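Local atomic coordinates of lipoprotein (PDB entry 7ADK), a protein that probably cleaves proteins as a mycoplasma peptidase of the chymotrypsin-like PA clan. Residues F507-F512 with A538-V543; A534-D539 with F741-E746; I701-F706 with I717-V722; L712-I717 with G801-G806; L771-A776 with V787-D792. One frame throughout, in Å; residues are numbered along the deposited sequence.

Contact 1 (F507-F512 with A538-V543); sequences FHATDF and ADFAIV
Strand 503-507 ends here against the start of strand 541-546, an antiparallel pairing in the antiparallel sheet of a fold consistent with a PA-clan peptidase. Phe-507 and Ile-542 form a hydrogen-bonded pair with their side chains on the same face. The firmer of its two bonds runs from Ile-542 N to Phe-507 O at 3.0 Å, with the donor above the carbonyl plane. Phe-507 sends its ring anti to the backbone N (chi1 180°), so that the ring edge meets Ile-542, CD2 to CD1 at 3.8 Å. The same edge reaches Phe-540, whose side chain crosses that of Phe-507 at about a right angle, the two CE2 atoms lying 4.0 Å apart. Phe-540 runs on to an edge-to-face meeting with Phe-789, while His-508 turns away and bonds Ser-449 through ND1. Beyond the strand the chain curls back, and a long, weak bond from Ala-538 N to Ala-509 O spans the gap. Phe-512, its CG in the crowded position between backbone N and carbonyl carbon (chi1 66°), presents its edge to Ala-538. The amide Ala-538 N lies in the plane of that ring, 3.9 Å from Phe-512 CE2.

Contact 2 (A534-D539 with F741-E746); sequences AGIFAD and FNYGLE
Three backbone bonds hold residues 535-537 to 741-743, and their acceptors are used in different ways. Tyr-743 N gives to Phe-537 O at 2.8 Å, lying in the carbonyl plane although the bond bends at the hydrogen (138°). Phe-537 N approaches Phe-741 O almost along the C=O axis at 2.9 Å. Phe-741 N instead stands above the carbonyl plane of Gly-535, 2.9 Å from Gly-535 O. The partners advance in the same direction, Ile-536 beside Phe-741 and Phe-537 beside Asn-742, so this is a parallel pair within the mixed sheet, strand 535-537 lying along strand 737-747. Side chains then sort by face. On that of Ile-536, CG1 takes the crowded position between backbone N and carbonyl carbon (chi1 58°), and the side chain runs alongside Tyr-743, with Ile-536 CD1 3.7 Å from Tyr-743 CD2. On the other face Phe-537 and Asn-742 also lie side by side, ring and amide planes 66° apart, and Phe-537 CE2 comes to 3.5 Å from Asn-742 ND2. Tyr-727 stacks on the Phe-537 ring, and Tyr-531 meets Phe-741 edge-to-face. Ala-538 CB rests 3.5 Å from Tyr-743 O, and the neighbouring Asp-539 OD2 bonds both His-450 ND1 and Asn-448 ND2, an Asp-His pairing consistent with that of PA-clan peptidases.

Contact 3 (I701-F706 with I717-V722); sequences IGYRSF and ITVNKV
A methyl group, not a polar one, makes the nearest approach: Thr-718 CG2 sits 3.2 Å from Tyr-703 O. It is put there by a first torsion that sets CG2 anti to the backbone N and leaves OG1 beside that N. From this position Thr-718 OG1 faces Ser-705 across 3.7 Å to its CB, a packing contact only. Val-719 supplies the apolar touch; its CG2, anti to the carbonyl carbon, reaches Tyr-703 CD1 at 3.7 Å, and the two side chains cross at about a right angle. The ring of Tyr-703, directed beside its own backbone N (chi1 -71°), thus turns its CD1 flank to Val-719 CG2.

The polar ends are engaged elsewhere, which limits how these side chains can turn. Thr-718 OG1 bonds the carbonyl O of Asp-714, four residues back, while Thr-713 OG1 holds Tyr-703 O. Tyr-703 OH bonds Asn-778 and its ring meets Lys-250 in a cation-pi contact; Ser-705 OG bonds Lys-218. The arrangement thus lays the loop of 701-706 against the short, irregular helix 715-719, with the helix threonine returning its hydroxyl to the carbonyl four residues earlier, a familiar habit of threonine in helices, beside the 712-714 strand of the mixed sheet.

Contact 4 (L712-I717 with G801-G806); sequences LTDAFI and GDYKLG
Polar contacts gather on one carboxylate. Tyr-803 OH gives a hydrogen bond of 2.7 Å to Asp-714 OD2, received on the syn lone pair, the side facing OD1. The two side chains meet tip to tip; the planes of carboxylate and ring are 26° apart, and OD2 lies at the ring edge, in its plane. Both CG atoms are anti to their backbone N, and the side chains extend toward each other. The same OD2 also bonds Tyr-796 OH, so two tyrosine hydroxyls grip one oxygen. Close by, Leu-805 O receives a weak bond from Tyr-743 OH.

The other oxygen serves the helix. Asp-714 stands at the N-cap of the short helix 715-719, just where strand 712-714 of the mixed sheet gives way to it, and Asp-714 OD1 takes a weak, bent bond from Phe-716 N at 3.4 Å. Two hydroxyl donors and the start of a helix would be expected to favour the charged form of this buried carboxylate.

Apolar contacts close round the same group. Ile-717 lays CD1 over one face of the Tyr-803 ring, 4.0 Å from Tyr-803's centroid and 30° off the normal, a CH-pi contact. Ile-717 CG1 lies 3.4 Å from Tyr-803 CE2, and the ring also meets that of Phe-240 at an oblique angle. Leu-805 comes from another direction, sliding past Asp-714 in the opposite sense until Leu-805 CD1 is 3.5 Å from Asp-714 CG.

Contact 5 (L771-A776 with V787-D792); sequences LAVYHA and VAFRSD
Val-773 and Val-787 form an antiparallel hydrogen-bonded pair in the hairpin of strands 769-778 and 783-792, joined by Val-773 N to Val-787 O and Val-787 N to Val-773 O, both 2.8 Å. In each the donor stands well above the plane of the accepting carbonyl. The neighbouring pair, Ala-772 with Ala-788, is non-hydrogen-bonded, and its methyls fall on the opposite face from the valines. Ala-772 also belongs, with Leu-771, to a classic beta bulge opposite Val-763 of the adjoining strand.

Phe-789 and the two valines share most of the side-chain packing. The CG of Phe-789 is anti to the carbonyl carbon (chi1 -56°), which brings the ring back over the strand opposite, where it crosses Val-773 at about a right angle. Val-773 CG2, also anti to its carbonyl carbon, meets Phe-789 CE1 at 3.2 Å. At the other side of the ring Leu-771 N lies in the ring plane, 3.6 Å from Phe-789 CE2, and Leu-771 O approaches CD2 of the same ring at 3.4 Å. His-775, with CG in the crowded position between backbone N and carbonyl carbon, crosses Val-787 at about a right angle, its ND1 4.0 Å from Val-787 CG2.

Phe-595 meets Phe-789 edge-to-face, and Trp-427 of the antiparallel sheet touches both Val-773 and Phe-789. The chemistry is therefore divided: backbone amides and carbonyls set the strand pairing, while hydrocarbon contacts on the valine side, through Trp-427, join this hairpin to the other sheet.

How the contacts relate
From the N terminus, contact 1 closes a short loop, 507 to 543, in the antiparallel sheet. Contact 2 opens at 534, on the stretch where contact 1 ends, and closes a far longer loop at 746, so Ala-538 and Asp-539 belong to both and carry the chain from one sheet to the other. Contact 3 (701-722) lies wholly within that long loop. Contact 4 starts at 712, before contacts 3 and 2 have closed, and crosses both; with contact 3 it shares Ile-717 and helix 715-719. Contact 5, the hairpin, falls inside the loop of contact 4. Contacts 2, 4 and 5 meet in the mixed sheet, and contact 5 also packs on contact 1.

Contact 1 (F507-F512 with A538-V543)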
# COMPACT_ATOMS: atom_id res chain seq x y z
N PHE B 507 13.82 16.78 -28.82
CA PHE B 507 15.20 16.30 -28.82
C PHE B 507 15.23 14.85 -28.36
O PHE B 507 14.50 14.50 -27.44
CB PHE B 507 16.05 17.24 -27.95
CG PHE B 507 17.52 16.90 -27.83
CD1 PHE B 507 18.31 16.69 -28.98
CD2 PHE B 507 18.12 16.76 -26.57
CE1 PHE B 507 19.66 16.32 -28.86
CE2 PHE B 507 19.48 16.41 -26.45
CZ PHE B 507 20.24 16.17 -27.60
N HIS B 508 16.05 13.99 -28.97
CA HIS B 508 16.10 12.54 -28.71
C HIS B 508 17.49 11.99 -28.33
O HIS B 508 17.61 10.78 -28.16
CB HIS B 508 15.48 11.77 -29.89
CG HIS B 508 14.07 11.33 -29.71
ND1 HIS B 508 13.64 10.35 -28.86
CD2 HIS B 508 13.00 11.74 -30.43
CE1 HIS B 508 12.34 10.16 -29.07
NE2 HIS B 508 11.94 10.99 -30.02
N ALA B 509 18.53 12.82 -28.25
CA ALA B 509 19.90 12.40 -27.88
C ALA B 509 20.43 11.17 -28.66
O ALA B 509 21.17 10.34 -28.12
CB ALA B 509 20.03 12.25 -26.36
N THR B 510 20.08 11.05 -29.94
CA THR B 510 20.57 10.01 -30.84
C THR B 510 21.81 10.48 -31.59
O THR B 510 21.84 11.58 -32.15
CB THR B 510 19.51 9.58 -31.86
OG1 THR B 510 18.89 10.69 -32.46
CG2 THR B 510 18.44 8.71 -31.22
N ASP B 511 22.84 9.65 -31.63
CA ASP B 511 24.02 9.80 -32.48
C ASP B 511 24.75 11.14 -32.35
O ASP B 511 25.37 11.67 -33.27
CB ASP B 511 23.67 9.38 -33.90
CG ASP B 511 24.80 8.68 -34.64
OD1 ASP B 511 25.73 8.16 -34.01
OD2 ASP B 511 24.76 8.64 -35.87
N PHE B 512 24.74 11.68 -31.13
CA PHE B 512 25.23 13.01 -30.76
C PHE B 512 26.75 13.20 -30.77
O PHE B 512 27.22 14.32 -30.57
CB PHE B 512 24.63 13.38 -29.40
CG PHE B 512 25.11 12.51 -28.26
CD1 PHE B 512 26.29 12.83 -27.58
CD2 PHE B 512 24.36 11.39 -27.89
CE1 PHE B 512 26.69 12.03 -26.50
CE2 PHE B 512 24.78 10.59 -26.82
CZ PHE B 512 25.94 10.92 -26.11
N ALA B 538 22.08 7.96 -25.88
CA ALA B 538 21.84 7.93 -24.44
C ALA B 538 20.35 8.07 -24.18
O ALA B 538 19.72 8.89 -24.84
CB ALA B 538 22.61 9.07 -23.79
N ASP B 539 19.77 7.31 -23.26
CA ASP B 539 18.31 7.31 -23.07
C ASP B 539 17.81 8.59 -22.37
O ASP B 539 17.52 8.62 -21.18
CB ASP B 539 17.89 5.99 -22.40
CG ASP B 539 16.39 5.68 -22.56
OD1 ASP B 539 15.75 6.22 -23.48
OD2 ASP B 539 15.83 4.93 -21.74
N PHE B 540 17.73 9.69 -23.12
CA PHE B 540 17.26 11.02 -22.69
C PHE B 540 16.52 11.74 -23.84
O PHE B 540 17.00 11.75 -24.97
CB PHE B 540 18.46 11.84 -22.20
CG PHE B 540 18.17 13.31 -22.00
CD1 PHE B 540 17.19 13.72 -21.08
CD2 PHE B 540 18.83 14.27 -22.77
CE1 PHE B 540 16.87 15.08 -20.94
CE2 PHE B 540 18.52 15.63 -22.62
CZ PHE B 540 17.55 16.03 -21.70
N ALA B 541 15.37 12.36 -23.57
CA ALA B 541 14.60 13.08 -24.57
C ALA B 541 13.92 14.31 -23.96
O ALA B 541 13.71 14.35 -22.75
CB ALA B 541 13.61 12.11 -25.21
N ILE B 542 13.56 15.30 -24.76
CA ILE B 542 12.91 16.53 -24.28
C ILE B 542 11.60 16.76 -25.03
O ILE B 542 11.60 16.92 -26.24
CB ILE B 542 13.84 17.75 -24.36
CG1 ILE B 542 15.20 17.46 -23.70
CG2 ILE B 542 13.17 18.97 -23.73
CD1 ILE B 542 16.22 18.57 -23.88
N VAL B 543 10.49 16.77 -24.31
CA VAL B 543 9.13 16.89 -24.84
C VAL B 543 8.58 18.29 -24.63
O VAL B 543 8.60 18.84 -23.53
CB VAL B 543 8.20 15.85 -24.17
CG1 VAL B 543 6.72 16.06 -24.54
CG2 VAL B 543 8.64 14.44 -24.56

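Contact 2 (A534-D539 with F741-E746)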
# COMPACT_ATOMS: atom_id res chain seq x y z
N ALA B 534 23.59 0.42 -37.31
CA ALA B 534 23.30 0.75 -35.92
C ALA B 534 24.17 1.89 -35.38
O ALA B 534 25.39 1.90 -35.60
CB ALA B 534 23.45 -0.50 -35.06
N GLY B 535 23.57 2.84 -34.67
CA GLY B 535 24.23 3.99 -34.08
C GLY B 535 24.47 3.87 -32.58
O GLY B 535 24.49 2.78 -32.01
N ILE B 536 24.64 5.01 -31.93
CA ILE B 536 24.77 5.14 -30.47
C ILE B 536 23.76 6.15 -29.95
O ILE B 536 23.46 7.12 -30.64
CB ILE B 536 26.20 5.54 -30.05
CG1 ILE B 536 26.70 6.87 -30.68
CG2 ILE B 536 27.19 4.42 -30.36
CD1 ILE B 536 26.56 8.07 -29.75
N PHE B 537 23.27 5.98 -28.74
CA PHE B 537 22.40 6.96 -28.08
C PHE B 537 22.58 6.94 -26.56
O PHE B 537 23.15 6.02 -25.99
CB PHE B 537 20.93 6.73 -28.51
CG PHE B 537 20.14 5.75 -27.67
CD1 PHE B 537 19.00 6.17 -26.98
CD2 PHE B 537 20.57 4.43 -27.53
CE1 PHE B 537 18.31 5.28 -26.15
CE2 PHE B 537 19.88 3.54 -26.70
CZ PHE B 537 18.76 3.97 -26.00
N ALA B 538 22.08 7.96 -25.88
CA ALA B 538 21.84 7.93 -24.44
C ALA B 538 20.35 8.07 -24.18
O ALA B 538 19.72 8.89 -24.84
CB ALA B 538 22.61 9.07 -23.79
N ASP B 539 19.77 7.31 -23.26
CA ASP B 539 18.31 7.31 -23.07
C ASP B 539 17.81 8.59 -22.37
O ASP B 539 17.52 8.62 -21.18
CB ASP B 539 17.89 5.99 -22.40
CG ASP B 539 16.39 5.68 -22.56
OD1 ASP B 539 15.75 6.22 -23.48
OD2 ASP B 539 15.83 4.93 -21.74
N PHE B 741 23.08 1.41 -29.89
CA PHE B 741 23.69 0.98 -28.62
C PHE B 741 23.64 2.09 -27.56
O PHE B 741 23.81 3.27 -27.87
CB PHE B 741 25.14 0.59 -28.83
CG PHE B 741 25.34 -0.62 -29.70
CD1 PHE B 741 25.10 -1.90 -29.17
CD2 PHE B 741 25.74 -0.48 -31.04
CE1 PHE B 741 25.28 -3.03 -29.97
CE2 PHE B 741 25.93 -1.61 -31.83
CZ PHE B 741 25.71 -2.89 -31.29
N ASN B 742 23.52 1.72 -26.29
CA ASN B 742 23.65 2.65 -25.17
C ASN B 742 25.10 3.16 -25.03
O ASN B 742 26.06 2.39 -25.03
CB ASN B 742 23.18 1.96 -23.88
CG ASN B 742 21.71 2.15 -23.56
OD1 ASN B 742 21.36 2.95 -22.71
ND2 ASN B 742 20.82 1.41 -24.15
N TYR B 743 25.26 4.47 -24.88
CA TYR B 743 26.52 5.20 -24.83
C TYR B 743 26.48 6.39 -23.85
O TYR B 743 25.42 6.94 -23.55
CB TYR B 743 26.84 5.67 -26.26
CG TYR B 743 28.06 6.55 -26.35
CD1 TYR B 743 29.35 6.00 -26.33
CD2 TYR B 743 27.91 7.94 -26.34
CE1 TYR B 743 30.48 6.82 -26.31
CE2 TYR B 743 29.04 8.77 -26.30
CZ TYR B 743 30.32 8.21 -26.31
OH TYR B 743 31.40 9.02 -26.38
N GLY B 744 27.65 6.83 -23.39
CA GLY B 744 27.85 8.04 -22.58
C GLY B 744 28.33 7.77 -21.16
O GLY B 744 28.51 6.62 -20.76
N LEU B 745 28.57 8.84 -20.40
CA LEU B 745 28.88 8.75 -18.97
C LEU B 745 27.59 8.41 -18.21
O LEU B 745 26.56 9.03 -18.45
CB LEU B 745 29.49 10.08 -18.51
CG LEU B 745 29.76 10.19 -16.99
CD1 LEU B 745 30.80 9.19 -16.52
CD2 LEU B 745 30.27 11.58 -16.66
N GLU B 746 27.64 7.46 -17.29
CA GLU B 746 26.48 7.03 -16.52
C GLU B 746 26.80 6.77 -15.04
O GLU B 746 27.94 6.55 -14.65
CB GLU B 746 25.78 5.83 -17.17
CG GLU B 746 25.22 6.15 -18.55
CD GLU B 746 24.18 5.16 -19.09
OE1 GLU B 746 23.91 4.12 -18.47
OE2 GLU B 746 23.66 5.39 -20.20

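Contact 3 (I701-F706 with I717-V722)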
# COMPACT_ATOMS: atom_id res chain seq x y z
N ILE B 701 29.71 -3.89 -8.24
CA ILE B 701 30.91 -4.15 -9.06
C ILE B 701 30.57 -4.30 -10.54
O ILE B 701 31.30 -3.81 -11.40
CB ILE B 701 31.65 -5.39 -8.52
CG1 ILE B 701 32.16 -5.21 -7.08
CG2 ILE B 701 32.79 -5.84 -9.45
CD1 ILE B 701 33.30 -4.23 -6.90
N GLY B 702 29.46 -4.96 -10.87
CA GLY B 702 29.13 -5.38 -12.23
C GLY B 702 28.98 -4.23 -13.21
O GLY B 702 29.55 -4.27 -14.30
N TYR B 703 28.22 -3.20 -12.86
CA TYR B 703 28.00 -2.03 -13.71
C TYR B 703 29.15 -1.01 -13.70
O TYR B 703 29.24 -0.20 -14.62
CB TYR B 703 26.69 -1.36 -13.29
CG TYR B 703 25.42 -2.11 -13.65
CD1 TYR B 703 25.20 -2.49 -14.98
CD2 TYR B 703 24.43 -2.35 -12.68
CE1 TYR B 703 24.01 -3.14 -15.34
CE2 TYR B 703 23.24 -2.99 -13.05
CZ TYR B 703 23.03 -3.40 -14.38
OH TYR B 703 21.90 -4.07 -14.72
N ARG B 704 30.02 -0.99 -12.69
CA ARG B 704 31.10 -0.00 -12.57
C ARG B 704 32.18 -0.17 -13.64
O ARG B 704 32.75 -1.25 -13.80
CB ARG B 704 31.72 -0.08 -11.17
CG ARG B 704 32.58 1.13 -10.80
CD ARG B 704 33.50 0.83 -9.62
NE ARG B 704 32.78 0.25 -8.48
CZ ARG B 704 33.26 0.01 -7.28
NH1 ARG B 704 34.44 0.39 -6.90
NH2 ARG B 704 32.54 -0.60 -6.40
N SER B 705 32.55 0.92 -14.30
CA SER B 705 33.72 0.99 -15.20
C SER B 705 34.93 1.60 -14.50
O SER B 705 36.02 1.03 -14.58
CB SER B 705 33.39 1.78 -16.47
OG SER B 705 34.47 1.87 -17.38
N PHE B 706 34.78 2.75 -13.84
CA PHE B 706 35.90 3.47 -13.24
C PHE B 706 36.14 2.98 -11.82
O PHE B 706 35.40 3.28 -10.89
CB PHE B 706 35.64 4.97 -13.31
CG PHE B 706 35.50 5.47 -14.73
CD1 PHE B 706 36.62 5.53 -15.58
CD2 PHE B 706 34.23 5.80 -15.23
CE1 PHE B 706 36.46 5.93 -16.91
CE2 PHE B 706 34.08 6.22 -16.55
CZ PHE B 706 35.19 6.28 -17.40
N ILE B 717 31.37 0.63 -23.01
CA ILE B 717 32.31 -0.41 -22.55
C ILE B 717 31.67 -1.42 -21.57
O ILE B 717 32.27 -2.46 -21.31
CB ILE B 717 33.60 0.25 -21.99
CG1 ILE B 717 34.29 1.14 -23.04
CG2 ILE B 717 34.63 -0.73 -21.42
CD1 ILE B 717 34.80 0.42 -24.29
N THR B 718 30.45 -1.17 -21.07
CA THR B 718 29.91 -1.87 -19.89
C THR B 718 28.47 -2.39 -20.06
O THR B 718 28.15 -3.50 -19.66
CB THR B 718 29.98 -0.94 -18.67
OG1 THR B 718 31.20 -0.24 -18.61
CG2 THR B 718 29.82 -1.67 -17.39
N VAL B 719 27.60 -1.58 -20.65
CA VAL B 719 26.13 -1.68 -20.67
C VAL B 719 25.59 -1.26 -22.05
O VAL B 719 24.59 -0.56 -22.16
CB VAL B 719 25.48 -0.87 -19.52
CG1 VAL B 719 24.04 -1.29 -19.24
CG2 VAL B 719 26.20 -1.02 -18.18
N ASN B 720 26.28 -1.65 -23.13
CA ASN B 720 25.95 -1.29 -24.53
C ASN B 720 24.54 -1.72 -24.98
O ASN B 720 23.97 -1.13 -25.89
CB ASN B 720 27.03 -1.86 -25.48
CG ASN B 720 27.57 -3.23 -25.10
OD1 ASN B 720 26.91 -4.25 -25.24
ND2 ASN B 720 28.75 -3.30 -24.54
N LYS B 721 23.97 -2.73 -24.32
CA LYS B 721 22.66 -3.35 -24.57
C LYS B 721 22.04 -3.77 -23.23
O LYS B 721 22.76 -4.21 -22.33
CB LYS B 721 22.92 -4.51 -25.55
CG LYS B 721 21.72 -5.34 -26.03
CD LYS B 721 21.35 -6.55 -25.17
CE LYS B 721 22.48 -7.59 -25.03
NZ LYS B 721 22.02 -8.83 -24.39
N VAL B 722 20.72 -3.65 -23.06
CA VAL B 722 19.98 -4.19 -21.89
C VAL B 722 18.78 -5.02 -22.35
O VAL B 722 18.07 -4.64 -23.29
CB VAL B 722 19.56 -3.11 -20.86
CG1 VAL B 722 20.77 -2.44 -20.22
CG2 VAL B 722 18.64 -2.03 -21.41

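Contact 4 (L712-I717 with G801-G806)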
# COMPACT_ATOMS: atom_id res chain seq x y z
N LEU B 712 30.43 5.11 -10.82
CA LEU B 712 30.66 5.75 -12.13
C LEU B 712 30.88 4.69 -13.21
O LEU B 712 31.63 3.72 -13.02
CB LEU B 712 31.85 6.72 -12.14
CG LEU B 712 31.81 7.92 -11.19
CD1 LEU B 712 32.93 8.89 -11.58
CD2 LEU B 712 30.52 8.71 -11.23
N THR B 713 30.29 4.88 -14.38
CA THR B 713 30.46 3.97 -15.52
C THR B 713 30.54 4.67 -16.87
O THR B 713 30.12 5.81 -17.03
CB THR B 713 29.45 2.82 -15.49
OG1 THR B 713 29.92 1.81 -16.33
CG2 THR B 713 28.04 3.13 -15.95
N ASP B 714 31.10 3.99 -17.85
CA ASP B 714 31.01 4.35 -19.26
C ASP B 714 30.13 3.29 -19.92
O ASP B 714 30.45 2.09 -19.89
CB ASP B 714 32.42 4.45 -19.87
CG ASP B 714 32.51 4.64 -21.40
OD1 ASP B 714 31.49 4.56 -22.11
OD2 ASP B 714 33.65 4.84 -21.90
N ALA B 715 28.98 3.71 -20.42
CA ALA B 715 27.94 2.80 -20.86
C ALA B 715 28.36 1.90 -22.01
O ALA B 715 28.04 0.73 -21.99
CB ALA B 715 26.71 3.60 -21.25
N PHE B 716 29.11 2.38 -23.01
CA PHE B 716 29.38 1.52 -24.17
C PHE B 716 30.35 0.38 -23.82
O PHE B 716 30.09 -0.76 -24.21
CB PHE B 716 29.80 2.34 -25.38
CG PHE B 716 29.93 1.49 -26.62
CD1 PHE B 716 28.79 1.13 -27.35
CD2 PHE B 716 31.19 0.99 -27.00
CE1 PHE B 716 28.89 0.26 -28.44
CE2 PHE B 716 31.29 0.11 -28.10
CZ PHE B 716 30.13 -0.27 -28.80
N ILE B 717 31.37 0.63 -23.01
CA ILE B 717 32.31 -0.41 -22.55
C ILE B 717 31.67 -1.42 -21.57
O ILE B 717 32.27 -2.46 -21.31
CB ILE B 717 33.60 0.25 -21.99
CG1 ILE B 717 34.29 1.14 -23.04
CG2 ILE B 717 34.63 -0.73 -21.42
CD1 ILE B 717 34.80 0.42 -24.29
N GLY B 801 42.38 1.01 -27.61
CA GLY B 801 42.76 1.40 -28.97
C GLY B 801 42.57 2.88 -29.23
O GLY B 801 43.15 3.71 -28.52
N ASP B 802 41.79 3.25 -30.24
CA ASP B 802 41.45 4.65 -30.55
C ASP B 802 40.26 5.20 -29.72
O ASP B 802 39.85 6.35 -29.87
CB ASP B 802 41.20 4.78 -32.06
CG ASP B 802 41.18 6.23 -32.58
OD1 ASP B 802 41.96 7.07 -32.08
OD2 ASP B 802 40.43 6.52 -33.54
N TYR B 803 39.67 4.39 -28.84
CA TYR B 803 38.48 4.74 -28.05
C TYR B 803 38.75 5.69 -26.87
O TYR B 803 39.76 5.61 -26.18
CB TYR B 803 37.82 3.46 -27.54
CG TYR B 803 36.55 3.70 -26.75
CD1 TYR B 803 35.38 4.09 -27.42
CD2 TYR B 803 36.56 3.60 -25.34
CE1 TYR B 803 34.23 4.41 -26.68
CE2 TYR B 803 35.41 3.91 -24.61
CZ TYR B 803 34.25 4.34 -25.28
OH TYR B 803 33.15 4.70 -24.58
N LYS B 804 37.76 6.54 -26.58
CA LYS B 804 37.70 7.52 -25.50
C LYS B 804 36.25 7.71 -25.04
O LYS B 804 35.34 7.50 -25.83
CB LYS B 804 38.37 8.82 -25.96
CG LYS B 804 37.90 9.41 -27.31
CD LYS B 804 38.97 10.32 -27.93
CE LYS B 804 40.13 9.50 -28.54
NZ LYS B 804 41.35 10.30 -28.74
N LEU B 805 36.02 8.11 -23.79
CA LEU B 805 34.65 8.29 -23.27
C LEU B 805 33.89 9.40 -24.02
O LEU B 805 32.67 9.35 -24.12
CB LEU B 805 34.69 8.52 -21.74
CG LEU B 805 33.40 9.09 -21.10
CD1 LEU B 805 32.21 8.14 -21.20
CD2 LEU B 805 33.61 9.36 -19.63
N GLY B 806 34.59 10.39 -24.57
CA GLY B 806 34.00 11.51 -25.29
C GLY B 806 33.52 12.63 -24.38
O GLY B 806 32.80 12.41 -23.41

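Contact 5 (L771-A776 with V787-D792)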
# COMPACT_ATOMS: atom_id res chain seq x y z
N LEU B 771 21.57 16.42 -12.69
CA LEU B 771 22.85 15.71 -12.74
C LEU B 771 22.81 14.51 -13.68
O LEU B 771 23.66 14.39 -14.57
CB LEU B 771 23.24 15.34 -11.30
CG LEU B 771 24.48 14.44 -11.16
CD1 LEU B 771 25.73 15.09 -11.71
CD2 LEU B 771 24.71 14.15 -9.68
N ALA B 772 21.81 13.64 -13.52
CA ALA B 772 21.63 12.48 -14.39
C ALA B 772 20.16 12.12 -14.60
O ALA B 772 19.29 12.60 -13.89
CB ALA B 772 22.47 11.32 -13.85
N VAL B 773 19.85 11.27 -15.58
CA VAL B 773 18.49 10.82 -15.91
C VAL B 773 18.38 9.31 -15.77
O VAL B 773 18.97 8.59 -16.56
CB VAL B 773 18.09 11.20 -17.34
CG1 VAL B 773 16.59 11.09 -17.48
CG2 VAL B 773 18.55 12.59 -17.73
N TYR B 774 17.63 8.80 -14.80
CA TYR B 774 17.47 7.36 -14.60
C TYR B 774 16.61 6.71 -15.67
O TYR B 774 15.57 7.25 -16.05
CB TYR B 774 16.88 7.11 -13.23
CG TYR B 774 16.83 5.67 -12.82
CD1 TYR B 774 17.95 5.10 -12.19
CD2 TYR B 774 15.64 4.93 -12.99
CE1 TYR B 774 17.85 3.80 -11.67
CE2 TYR B 774 15.55 3.63 -12.48
CZ TYR B 774 16.65 3.08 -11.80
OH TYR B 774 16.52 1.88 -11.19
N HIS B 775 16.99 5.51 -16.13
CA HIS B 775 16.24 4.82 -17.20
C HIS B 775 16.11 3.30 -17.08
O HIS B 775 15.10 2.77 -17.52
CB HIS B 775 16.79 5.21 -18.57
CG HIS B 775 18.08 4.53 -18.96
ND1 HIS B 775 19.36 4.96 -18.64
CD2 HIS B 775 18.18 3.40 -19.71
CE1 HIS B 775 20.19 4.09 -19.21
NE2 HIS B 775 19.51 3.14 -19.86
N ALA B 776 17.07 2.59 -16.49
CA ALA B 776 17.03 1.14 -16.34
C ALA B 776 17.13 0.73 -14.88
O ALA B 776 17.92 1.31 -14.15
CB ALA B 776 18.14 0.52 -17.16
N VAL B 787 21.74 8.39 -17.13
CA VAL B 787 22.48 9.15 -18.14
C VAL B 787 22.98 10.46 -17.57
O VAL B 787 22.16 11.30 -17.23
CB VAL B 787 21.58 9.45 -19.35
CG1 VAL B 787 22.23 10.36 -20.39
CG2 VAL B 787 21.18 8.18 -20.08
N ALA B 788 24.28 10.71 -17.53
CA ALA B 788 24.76 12.06 -17.24
C ALA B 788 24.55 12.97 -18.46
O ALA B 788 24.88 12.62 -19.59
CB ALA B 788 26.20 12.02 -16.76
N PHE B 789 24.02 14.17 -18.24
CA PHE B 789 23.82 15.18 -19.29
C PHE B 789 25.13 15.72 -19.88
O PHE B 789 25.20 16.11 -21.04
CB PHE B 789 23.07 16.39 -18.73
CG PHE B 789 21.73 16.11 -18.09
CD1 PHE B 789 20.60 15.87 -18.88
CD2 PHE B 789 21.61 16.12 -16.69
CE1 PHE B 789 19.36 15.68 -18.27
CE2 PHE B 789 20.37 15.89 -16.09
CZ PHE B 789 19.24 15.70 -16.88
N ARG B 790 26.16 15.80 -19.03
CA ARG B 790 27.45 16.40 -19.30
C ARG B 790 28.55 15.39 -19.03
O ARG B 790 28.49 14.65 -18.05
CB ARG B 790 27.58 17.66 -18.46
CG ARG B 790 28.78 18.51 -18.84
CD ARG B 790 28.84 19.78 -18.03
NE ARG B 790 30.08 20.52 -18.26
CZ ARG B 790 30.31 21.42 -19.18
NH1 ARG B 790 29.44 21.76 -20.08
NH2 ARG B 790 31.45 22.03 -19.22
N SER B 791 29.56 15.38 -19.88
CA SER B 791 30.78 14.61 -19.72
C SER B 791 31.97 15.50 -20.08
O SER B 791 32.02 16.10 -21.14
CB SER B 791 30.75 13.35 -20.57
OG SER B 791 31.97 12.67 -20.56
N ASP B 792 32.95 15.51 -19.19
CA ASP B 792 34.28 16.08 -19.40
C ASP B 792 35.15 15.24 -20.35
O ASP B 792 36.24 15.65 -20.75
CB ASP B 792 34.90 16.13 -18.01
CG ASP B 792 36.19 16.93 -17.88
OD1 ASP B 792 36.98 16.61 -16.96
OD2 ASP B 792 36.36 17.91 -18.62